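Local coordinates for protein probable thiosulfate sulfurtransferase (PDB 2EG4) that binds a zinc ion and probably transfers sulfur from thiosulfate to an acceptor such as cyanide, as rhodanese-family enzymes do, at residues G70-S73 and R74-R77; T124-E127 and A128-P132; L51-L54 and F55-G59; P16-E19 and A20-P24. One frame throughout, in Å; residues are numbered along the deposited sequence.

In the fold
All four contacts are local turns at helix ends, lying in series along the chain; none encloses or crosses another. From the N terminus, contact 4 comes first, where helix 15-20 runs out into the loop leading to strand 27-28. Contact 3 follows at the C-terminal end of helix 41-57, and contact 1 at the start of helix 73-84, just after strand 64-67. These three belong to the first rhodanese-like domain, with its parallel sheet of strand order 2-1-3-4. Contact 2 spans the short helix 125-129 of the second such domain, which repeats that order; its centre lies about 40 Å from that of contact 4, across the chain's centre.

Contact 1: G70-S73 and R74-R77; sequences GLTS and RLCR
With chi1 at 68°, Thr72 places OG1 between its own backbone N and carbonyl carbon, aimed at the N-H of Leu75. Arg74 takes the same first torsion, 68°, and its CG comes 3.4 Å from Thr72 OG1 before the chain runs on extended. The hydroxyl accepts from Leu75 N at 2.9 Å, the bond bent to 152°. Asp68 OD2 is hydrogen-bonded to Thr72 OG1 and salt-bridged to Arg74 NE, tying loop and helix start together. Behind the cap the regular helix bonds begin, Cys76 N to Thr72 O at 3.1 Å and Arg77 N to Ser73 O at 2.9 Å. On the buried flank Leu71 CD1 rests 3.6 Å from Cys76 SG, and Leu75 CD2 reaches Gly70 O at 3.7 Å; Leu91 touches all three of these side chains. Replacing Thr72 by a valine would remove the hydroxyl and probably leave Leu75 N without its cap and Asp68 with one partner fewer. The guanidinium of Arg77 is bonded to Pro34 O and Leu31 O, and to Ser193 O in the second rhodanese-like range. Together this is an N-cap, preceded by an inverse gamma turn centred on Leu71, in the strand-to-helix loop that matches in position the active-site loop of rhodanese domains.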
loop_
_atom_site.group_PDB
_atom_site.type_symbol
_atom_site.label_atom_id
_atom_site.label_comp_id
_atom_site.label_asym_id
_atom_site.label_seq_id
_atom_site.Cartn_x
_atom_site.Cartn_y
_atom_site.Cartn_z
ATOM N N GLY A 70 5.773 -8.474 -10.938
ATOM C CA GLY A 70 6.561 -7.281 -10.677
ATOM C C GLY A 70 6.049 -6.550 -9.450
ATOM O O GLY A 70 5.008 -6.903 -8.872
ATOM N N LEU A 71 6.776 -5.509 -9.053
ATOM C CA LEU A 71 6.410 -4.724 -7.876
ATOM C C LEU A 71 5.384 -3.672 -8.272
ATOM O O LEU A 71 5.705 -2.493 -8.416
ATOM C CB LEU A 71 7.660 -4.050 -7.308
ATOM C CG LEU A 71 7.507 -3.365 -5.947
ATOM C CD1 LEU A 71 7.300 -4.360 -4.819
ATOM C CD2 LEU A 71 8.796 -2.553 -5.697
ATOM N N THR A 72 4.137 -4.107 -8.398
ATOM C CA THR A 72 3.049 -3.246 -8.832
ATOM C C THR A 72 2.413 -2.424 -7.714
ATOM O O THR A 72 2.523 -2.760 -6.526
ATOM C CB THR A 72 1.960 -4.086 -9.484
ATOM O OG1 THR A 72 1.356 -4.890 -8.468
ATOM C CG2 THR A 72 2.552 -5.013 -10.547
ATOM N N SER A 73 1.747 -1.336 -8.095
ATOM C CA SER A 73 1.110 -0.506 -7.094
ATOM C C SER A 73 -0.087 -1.283 -6.529
ATOM O O SER A 73 -0.391 -1.147 -5.351
ATOM C CB SER A 73 0.668 0.843 -7.687
ATOM O OG SER A 73 -0.377 0.678 -8.613
ATOM N N ARG A 74 -0.732 -2.118 -7.343
ATOM C CA ARG A 74 -1.863 -2.890 -6.807
ATOM C C ARG A 74 -1.354 -3.918 -5.785
ATOM O O ARG A 74 -1.987 -4.133 -4.762
ATOM C CB ARG A 74 -2.690 -3.563 -7.918
ATOM C CG ARG A 74 -1.984 -4.658 -8.653
ATOM C CD ARG A 74 -2.723 -5.042 -9.946
ATOM N NE ARG A 74 -1.856 -5.913 -10.722
ATOM C CZ ARG A 74 -1.772 -5.949 -12.046
ATOM N NH1 ARG A 74 -2.511 -5.137 -12.800
ATOM N NH2 ARG A 74 -0.953 -6.825 -12.618
ATOM N N LEU A 75 -0.192 -4.521 -6.034
ATOM C CA LEU A 75 0.372 -5.462 -5.073
ATOM C C LEU A 75 0.720 -4.768 -3.752
ATOM O O LEU A 75 0.354 -5.233 -2.691
ATOM C CB LEU A 75 1.639 -6.112 -5.656
ATOM C CG LEU A 75 2.514 -6.902 -4.675
ATOM C CD1 LEU A 75 1.757 -8.145 -4.187
ATOM C CD2 LEU A 75 3.816 -7.317 -5.370
ATOM N N CYS A 76 1.403 -3.633 -3.822
ATOM C CA CYS A 76 1.801 -2.959 -2.596
ATOM C C CYS A 76 0.650 -2.310 -1.832
ATOM O O CYS A 76 0.644 -2.337 -0.610
ATOM C CB CYS A 76 2.895 -1.957 -2.919
ATOM S SG CYS A 76 4.407 -2.753 -3.518
ATOM N N ARG A 77 -0.346 -1.774 -2.520
ATOM C CA ARG A 77 -1.442 -1.177 -1.748
ATOM C C ARG A 77 -2.224 -2.297 -1.070
ATOM O O ARG A 77 -2.637 -2.161 0.068
ATOM C CB ARG A 77 -2.380 -0.349 -2.621
ATOM C CG ARG A 77 -3.239 0.613 -1.765
ATOM C CD ARG A 77 -4.324 1.299 -2.612
ATOM N NE ARG A 77 -4.978 2.413 -1.908
ATOM C CZ ARG A 77 -6.281 2.489 -1.647
ATOM N NH1 ARG A 77 -7.111 1.506 -2.015
ATOM N NH2 ARG A 77 -6.769 3.575 -1.057
#

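Contact 2: T124-E127 and A128-P132; sequences TADE and AARHP. With SO4 (sulfate ion), chain H.
A capping box opens helix 125-129: Thr124 and Glu127 exchange bonds across its first turn, and Ala128 N closes that turn on Thr124 O at 2.8 Å. In the box, Thr124 OG1 accepts from Glu127 N, while Thr124 N donates to Glu127 OE1 at 2.8 Å, meeting the oxygen on its anti side and 35° out of the carboxylate plane. Glu127 has CG beside its own backbone N (chi1 -69°) and an extended chain, which carries the carboxylate back to the helix start. There it also meets two arginines, OE2 pairing with Arg119 and OE1 with Arg212, which probably balances the negative charge of the carboxylate. Ala125 and Ala128, both buried, lean on Tyr214; the more exposed Ala129 touches Trp221 of helix 217-223.

At the other end the helix finishes in a polar, solvent-facing corner. The side chain of Arg130 lies alongside that of Asp126 and points the same way, the planes of carboxylate and guanidinium 18° apart. Arg130 NH1 makes a salt bridge to Asp126 OD1 at 3.0 Å, whose hydrogen bond is weak because it is bent. A sulfate, probably from the crystallisation liquor, also sits here, but it is modelled implausibly close to Asp126 OD1, so its position is uncertain. With that caution, Arg130 NH1 reaches sulfate O4 at 2.9 Å and Arg130 NH2 reaches sulfate O3 at 2.6 Å. Independently of the sulfate, Arg130 NH1 bonds the backbone carbonyl Asp126 O at 3.1 Å, a partner lying in the guanidinium plane.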
loop_
_atom_site.group_PDB
_atom_site.type_symbol
_atom_site.label_atom_id
_atom_site.label_comp_id
_atom_site.label_asym_id
_atom_site.label_seq_id
_atom_site.Cartn_x
_atom_site.Cartn_y
_atom_site.Cartn_z
ATOM N N THR A 124 -2.411 9.640 9.162
ATOM C CA THR A 124 -3.737 10.178 8.915
ATOM C C THR A 124 -3.400 11.568 8.359
ATOM O O THR A 124 -2.227 11.970 8.400
ATOM C CB THR A 124 -4.519 10.385 10.218
ATOM O OG1 THR A 124 -3.735 11.205 11.093
ATOM C CG2 THR A 124 -4.812 9.048 10.909
ATOM N N ALA A 125 -4.402 12.303 7.882
ATOM C CA ALA A 125 -4.181 13.645 7.331
ATOM C C ALA A 125 -3.546 14.533 8.376
ATOM O O ALA A 125 -2.615 15.281 8.088
ATOM C CB ALA A 125 -5.484 14.271 6.877
ATOM N N ASP A 126 -4.060 14.462 9.593
ATOM C CA ASP A 126 -3.495 15.279 10.663
ATOM C C ASP A 126 -2.031 14.962 10.930
ATOM O O ASP A 126 -1.214 15.864 11.183
ATOM C CB ASP A 126 -4.312 15.089 11.931
ATOM C CG ASP A 126 -5.422 16.089 12.033
ATOM O OD1 ASP A 126 -5.233 17.093 12.758
ATOM O OD2 ASP A 126 -6.461 15.887 11.364
ATOM N N GLU A 127 -1.682 13.681 10.862
ATOM C CA GLU A 127 -0.306 13.282 11.107
ATOM C C GLU A 127 0.564 13.709 9.929
ATOM O O GLU A 127 1.697 14.146 10.114
ATOM C CB GLU A 127 -0.223 11.770 11.335
ATOM C CG GLU A 127 -0.869 11.360 12.664
ATOM C CD GLU A 127 -1.201 9.881 12.745
ATOM O OE1 GLU A 127 -1.204 9.210 11.689
ATOM O OE2 GLU A 127 -1.480 9.405 13.860
ATOM N N ALA A 128 0.026 13.609 8.720
ATOM C CA ALA A 128 0.788 14.011 7.542
ATOM C C ALA A 128 1.063 15.513 7.589
ATOM O O ALA A 128 2.177 15.952 7.279
ATOM C CB ALA A 128 0.027 13.654 6.266
ATOM N N ALA A 129 0.053 16.282 7.993
ATOM C CA ALA A 129 0.144 17.740 8.075
ATOM C C ALA A 129 1.239 18.225 9.016
ATOM O O ALA A 129 1.759 19.329 8.859
ATOM C CB ALA A 129 -1.182 18.303 8.538
ATOM N N ARG A 130 1.559 17.408 10.011
ATOM C CA ARG A 130 2.577 17.769 10.991
ATOM C C ARG A 130 3.892 17.033 10.791
ATOM O O ARG A 130 4.818 17.182 11.588
ATOM C CB ARG A 130 2.037 17.492 12.396
ATOM C CG ARG A 130 0.739 18.209 12.692
ATOM C CD ARG A 130 0.144 17.766 14.013
ATOM N NE ARG A 130 -0.916 18.655 14.489
ATOM C CZ ARG A 130 -2.110 18.805 13.924
ATOM N NH1 ARG A 130 -2.436 18.121 12.834
ATOM N NH2 ARG A 130 -2.988 19.645 14.460
ATOM N N HIS A 131 3.988 16.243 9.727
ATOM C CA HIS A 131 5.198 15.477 9.483
ATOM C C HIS A 131 6.318 16.365 8.941
ATOM O O HIS A 131 6.106 17.169 8.043
ATOM C CB HIS A 131 4.908 14.337 8.504
ATOM C CG HIS A 131 5.897 13.219 8.572
ATOM N ND1 HIS A 131 7.225 13.372 8.228
ATOM C CD2 HIS A 131 5.754 11.927 8.954
ATOM C CE1 HIS A 131 7.853 12.222 8.392
ATOM N NE2 HIS A 131 6.985 11.328 8.829
ATOM N N PRO A 132 7.529 16.224 9.493
ATOM C CA PRO A 132 8.673 17.031 9.053
ATOM C C PRO A 132 9.247 16.666 7.705
ATOM O O PRO A 132 9.934 17.483 7.080
ATOM C CB PRO A 132 9.689 16.829 10.170
ATOM C CG PRO A 132 9.417 15.425 10.604
ATOM C CD PRO A 132 7.894 15.364 10.629
HETATM S S SO4 H . -5.118 19.756 11.255
HETATM O O1 SO4 H . -6.592 19.718 10.981
HETATM O O2 SO4 H . -4.505 20.930 10.549
HETATM O O3 SO4 H . -4.887 19.889 12.731
HETATM O O4 SO4 H . -4.483 18.491 10.757
#

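Contact 3: L51-L54 and F55-G59; sequences LTEL and FQTLG
Leu51 and Phe55 form the tight side of this helix end, their side chains lying together and pointing the same way. Leu51 CB sits over the face of the Phe55 ring as a CH-pi contact, 4.2 Å from the centroid and 23° off the normal. Over one face, toward the rim, lies the carbonyl oxygen Leu51 O, 2.9 Å above the ring plane, and the same oxygen takes the helix bond from Phe55 N. Phe81 covers Leu51, and Leu82, Leu60, Leu87 and Val113 close in on Phe55, packing this flank against helix 73-84 and neighbouring loops. Leu54 and Leu58 make a looser apolar pair, both partly exposed, CD1 to CD1 at 4.0 Å.

Glu53 and Thr57 form the solvent side. Thr57 turns OG1 beside its own backbone N (chi1 -61°), and from there the hydroxyl donates to Glu53 O at 2.9 Å. Thr57 N bonds the same oxygen from the opposite face of its plane, so two donors from one residue hold this carbonyl. Glu53 OE1 pairs with Arg110. Thr52 and Gln56 make a polar flank tied to residues 110-115: Gln56 OE1 bonds Arg110, Gln56 NE2 reaches Val113 O and Thr52 OG1 meets Ala115 N. The helix then stops at Gly59, whose positive phi and bond from N to Gln56 O, 3.2 Å, belong to a Schellman motif, a classic C-terminal end of an alpha helix.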
loop_
_atom_site.group_PDB
_atom_site.type_symbol
_atom_site.label_atom_id
_atom_site.label_comp_id
_atom_site.label_asym_id
_atom_site.label_seq_id
_atom_site.Cartn_x
_atom_site.Cartn_y
_atom_site.Cartn_z
ATOM N N LEU A 51 -11.330 -4.818 7.594
ATOM C CA LEU A 51 -10.221 -5.749 7.378
ATOM C C LEU A 51 -10.527 -7.069 8.089
ATOM O O LEU A 51 -10.254 -8.134 7.559
ATOM C CB LEU A 51 -8.909 -5.156 7.883
ATOM C CG LEU A 51 -8.390 -3.996 7.019
ATOM C CD1 LEU A 51 -7.275 -3.224 7.724
ATOM C CD2 LEU A 51 -7.850 -4.559 5.701
ATOM N N THR A 52 -11.103 -7.008 9.285
ATOM C CA THR A 52 -11.449 -8.260 9.980
ATOM C C THR A 52 -12.377 -9.106 9.118
ATOM O O THR A 52 -12.185 -10.318 8.972
ATOM C CB THR A 52 -12.189 -7.995 11.305
ATOM O OG1 THR A 52 -11.270 -7.476 12.262
ATOM C CG2 THR A 52 -12.763 -9.284 11.867
ATOM N N GLU A 53 -13.390 -8.465 8.547
ATOM C CA GLU A 53 -14.369 -9.169 7.728
ATOM C C GLU A 53 -13.700 -9.783 6.507
ATOM O O GLU A 53 -13.986 -10.920 6.130
ATOM C CB GLU A 53 -15.474 -8.221 7.280
ATOM C CG GLU A 53 -16.430 -8.817 6.274
ATOM C CD GLU A 53 -17.175 -10.041 6.797
ATOM O OE1 GLU A 53 -17.207 -10.262 8.025
ATOM O OE2 GLU A 53 -17.744 -10.780 5.965
ATOM N N LEU A 54 -12.801 -9.017 5.908
ATOM C CA LEU A 54 -12.073 -9.475 4.728
ATOM C C LEU A 54 -11.169 -10.649 5.066
ATOM O O LEU A 54 -11.137 -11.653 4.343
ATOM C CB LEU A 54 -11.239 -8.325 4.171
ATOM C CG LEU A 54 -10.383 -8.641 2.936
ATOM C CD1 LEU A 54 -11.252 -8.907 1.716
ATOM C CD2 LEU A 54 -9.481 -7.446 2.671
ATOM N N PHE A 55 -10.422 -10.518 6.156
ATOM C CA PHE A 55 -9.516 -11.575 6.589
ATOM C C PHE A 55 -10.282 -12.868 6.865
ATOM O O PHE A 55 -9.846 -13.952 6.474
ATOM C CB PHE A 55 -8.777 -11.162 7.857
ATOM C CG PHE A 55 -7.847 -9.973 7.693
ATOM C CD1 PHE A 55 -7.666 -9.354 6.464
ATOM C CD2 PHE A 55 -7.134 -9.500 8.792
ATOM C CE1 PHE A 55 -6.777 -8.262 6.328
ATOM C CE2 PHE A 55 -6.258 -8.428 8.670
ATOM C CZ PHE A 55 -6.075 -7.806 7.439
ATOM N N GLN A 56 -11.425 -12.757 7.535
ATOM C CA GLN A 56 -12.214 -13.949 7.843
ATOM C C GLN A 56 -12.831 -14.581 6.602
ATOM O O GLN A 56 -12.796 -15.803 6.433
ATOM C CB GLN A 56 -13.312 -13.611 8.860
ATOM C CG GLN A 56 -12.756 -13.054 10.152
ATOM C CD GLN A 56 -13.792 -12.989 11.258
ATOM O OE1 GLN A 56 -14.990 -12.872 10.996
ATOM N NE2 GLN A 56 -13.331 -13.042 12.500
ATOM N N THR A 57 -13.379 -13.757 5.724
ATOM C CA THR A 57 -14.014 -14.253 4.511
ATOM C C THR A 57 -13.018 -14.961 3.593
ATOM O O THR A 57 -13.371 -15.960 2.962
ATOM C CB THR A 57 -14.721 -13.115 3.739
ATOM O OG1 THR A 57 -15.744 -12.541 4.565
ATOM C CG2 THR A 57 -15.389 -13.655 2.492
ATOM N N LEU A 58 -11.786 -14.450 3.522
ATOM C CA LEU A 58 -10.744 -15.067 2.673
ATOM C C LEU A 58 -9.928 -16.139 3.395
ATOM O O LEU A 58 -9.031 -16.765 2.808
ATOM C CB LEU A 58 -9.787 -13.998 2.137
ATOM C CG LEU A 58 -10.371 -13.048 1.096
ATOM C CD1 LEU A 58 -9.254 -12.163 0.541
ATOM C CD2 LEU A 58 -11.016 -13.822 -0.023
ATOM N N GLY A 59 -10.234 -16.355 4.667
ATOM C CA GLY A 59 -9.498 -17.346 5.436
ATOM C C GLY A 59 -8.035 -16.975 5.573
ATOM O O GLY A 59 -7.150 -17.832 5.480
#

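Contact 4: P16-E19 and A20-P24; sequences PAYE and AGHLP
The rings of Tyr18 and His22 lie one over the other in an offset stack, centroids 3.9 Å apart and planes only 8° from parallel. His22 CD2 stands over the centre of one Tyr18 face, while Tyr18 CZ lies 3.4 Å above the imidazole plane, displaced toward its rim. At the edge of the imidazole, ND1 donates to Leu23 O at 3.2 Å in a nearly straight bond of 168°; the oxygen is in the ring plane, although ND1 stands above the plane of that carbonyl. On the tyrosine, OH is tied to Ala26 O, and the ring also meets that of His28 at a slant.

The pattern Phe or Tyr, three residues, His, an aliphatic, Pro is the rhodanese signature near the N terminus of the domain, and this stack joins its aromatic and its histidine where helix 15-20 ends. With chi1 at 47°, His22 holds CG between its own N and carbonyl carbon, swinging the imidazole back over the helix's last turn. An alanine in place of His22 would probably uncover that face of Tyr18 and leave Leu23 O without its side-chain donor. Gly21 makes the bend with positive phi, where a side chain would collide with Ala20 O. One residue earlier, Ala20 N bonds Pro16 O at 3.0 Å.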
loop_
_atom_site.group_PDB
_atom_site.type_symbol
_atom_site.label_atom_id
_atom_site.label_comp_id
_atom_site.label_asym_id
_atom_site.label_seq_id
_atom_site.Cartn_x
_atom_site.Cartn_y
_atom_site.Cartn_z
ATOM N N PRO A 16 -8.826 -11.874 -14.667
ATOM C CA PRO A 16 -8.588 -12.720 -15.847
ATOM C C PRO A 16 -7.305 -13.540 -15.707
ATOM O O PRO A 16 -7.276 -14.735 -15.992
ATOM C CB PRO A 16 -8.483 -11.706 -16.983
ATOM C CG PRO A 16 -9.430 -10.635 -16.557
ATOM C CD PRO A 16 -9.112 -10.483 -15.068
ATOM N N ALA A 17 -6.245 -12.877 -15.271
ATOM C CA ALA A 17 -4.964 -13.546 -15.089
ATOM C C ALA A 17 -5.087 -14.603 -14.001
ATOM O O ALA A 17 -4.585 -15.715 -14.136
ATOM C CB ALA A 17 -3.896 -12.532 -14.723
ATOM N N TYR A 18 -5.735 -14.246 -12.900
ATOM C CA TYR A 18 -5.935 -15.187 -11.812
ATOM C C TYR A 18 -6.672 -16.440 -12.327
ATOM O O TYR A 18 -6.286 -17.571 -12.033
ATOM C CB TYR A 18 -6.776 -14.526 -10.723
ATOM C CG TYR A 18 -7.146 -15.451 -9.588
ATOM C CD1 TYR A 18 -6.243 -15.737 -8.563
ATOM C CD2 TYR A 18 -8.423 -16.007 -9.511
ATOM C CE1 TYR A 18 -6.604 -16.545 -7.478
ATOM C CE2 TYR A 18 -8.786 -16.831 -8.433
ATOM C CZ TYR A 18 -7.876 -17.089 -7.428
ATOM O OH TYR A 18 -8.192 -17.922 -6.368
ATOM N N GLU A 19 -7.730 -16.216 -13.099
ATOM C CA GLU A 19 -8.521 -17.321 -13.623
ATOM C C GLU A 19 -7.775 -18.186 -14.641
ATOM O O GLU A 19 -8.088 -19.377 -14.814
ATOM C CB GLU A 19 -9.835 -16.770 -14.192
ATOM C CG GLU A 19 -10.795 -16.408 -13.049
ATOM C CD GLU A 19 -12.125 -15.847 -13.516
ATOM O OE1 GLU A 19 -12.483 -16.053 -14.689
ATOM O OE2 GLU A 19 -12.817 -15.205 -12.696
ATOM N N ALA A 20 -6.779 -17.600 -15.298
ATOM C CA ALA A 20 -5.987 -18.330 -16.285
ATOM C C ALA A 20 -5.019 -19.304 -15.602
ATOM O O ALA A 20 -4.506 -20.245 -16.230
ATOM C CB ALA A 20 -5.217 -17.337 -17.161
ATOM N N GLY A 21 -4.785 -19.083 -14.312
ATOM C CA GLY A 21 -3.893 -19.930 -13.554
ATOM C C GLY A 21 -3.257 -19.171 -12.389
ATOM O O GLY A 21 -2.621 -18.133 -12.590
ATOM N N HIS A 22 -3.437 -19.697 -11.184
ATOM C CA HIS A 22 -2.879 -19.101 -9.974
ATOM C C HIS A 22 -2.202 -20.171 -9.121
ATOM O O HIS A 22 -2.319 -21.381 -9.392
ATOM C CB HIS A 22 -3.979 -18.399 -9.164
ATOM C CG HIS A 22 -5.226 -19.219 -8.977
ATOM N ND1 HIS A 22 -5.378 -20.139 -7.964
ATOM C CD2 HIS A 22 -6.391 -19.230 -9.667
ATOM C CE1 HIS A 22 -6.584 -20.677 -8.031
ATOM N NE2 HIS A 22 -7.220 -20.142 -9.058
ATOM N N LEU A 23 -1.461 -19.761 -8.100
ATOM C CA LEU A 23 -0.818 -20.776 -7.277
ATOM C C LEU A 23 -1.887 -21.577 -6.530
ATOM O O LEU A 23 -2.929 -21.054 -6.141
ATOM C CB LEU A 23 0.178 -20.146 -6.304
ATOM C CG LEU A 23 1.592 -19.943 -6.883
ATOM C CD1 LEU A 23 1.564 -19.006 -8.099
ATOM C CD2 LEU A 23 2.498 -19.359 -5.804
ATOM N N PRO A 24 -1.647 -22.880 -6.339
ATOM C CA PRO A 24 -2.656 -23.682 -5.629
ATOM C C PRO A 24 -3.045 -23.065 -4.290
ATOM O O PRO A 24 -2.181 -22.740 -3.474
ATOM C CB PRO A 24 -1.962 -25.035 -5.456
ATOM C CG PRO A 24 -1.111 -25.126 -6.710
ATOM C CD PRO A 24 -0.536 -23.708 -6.838
#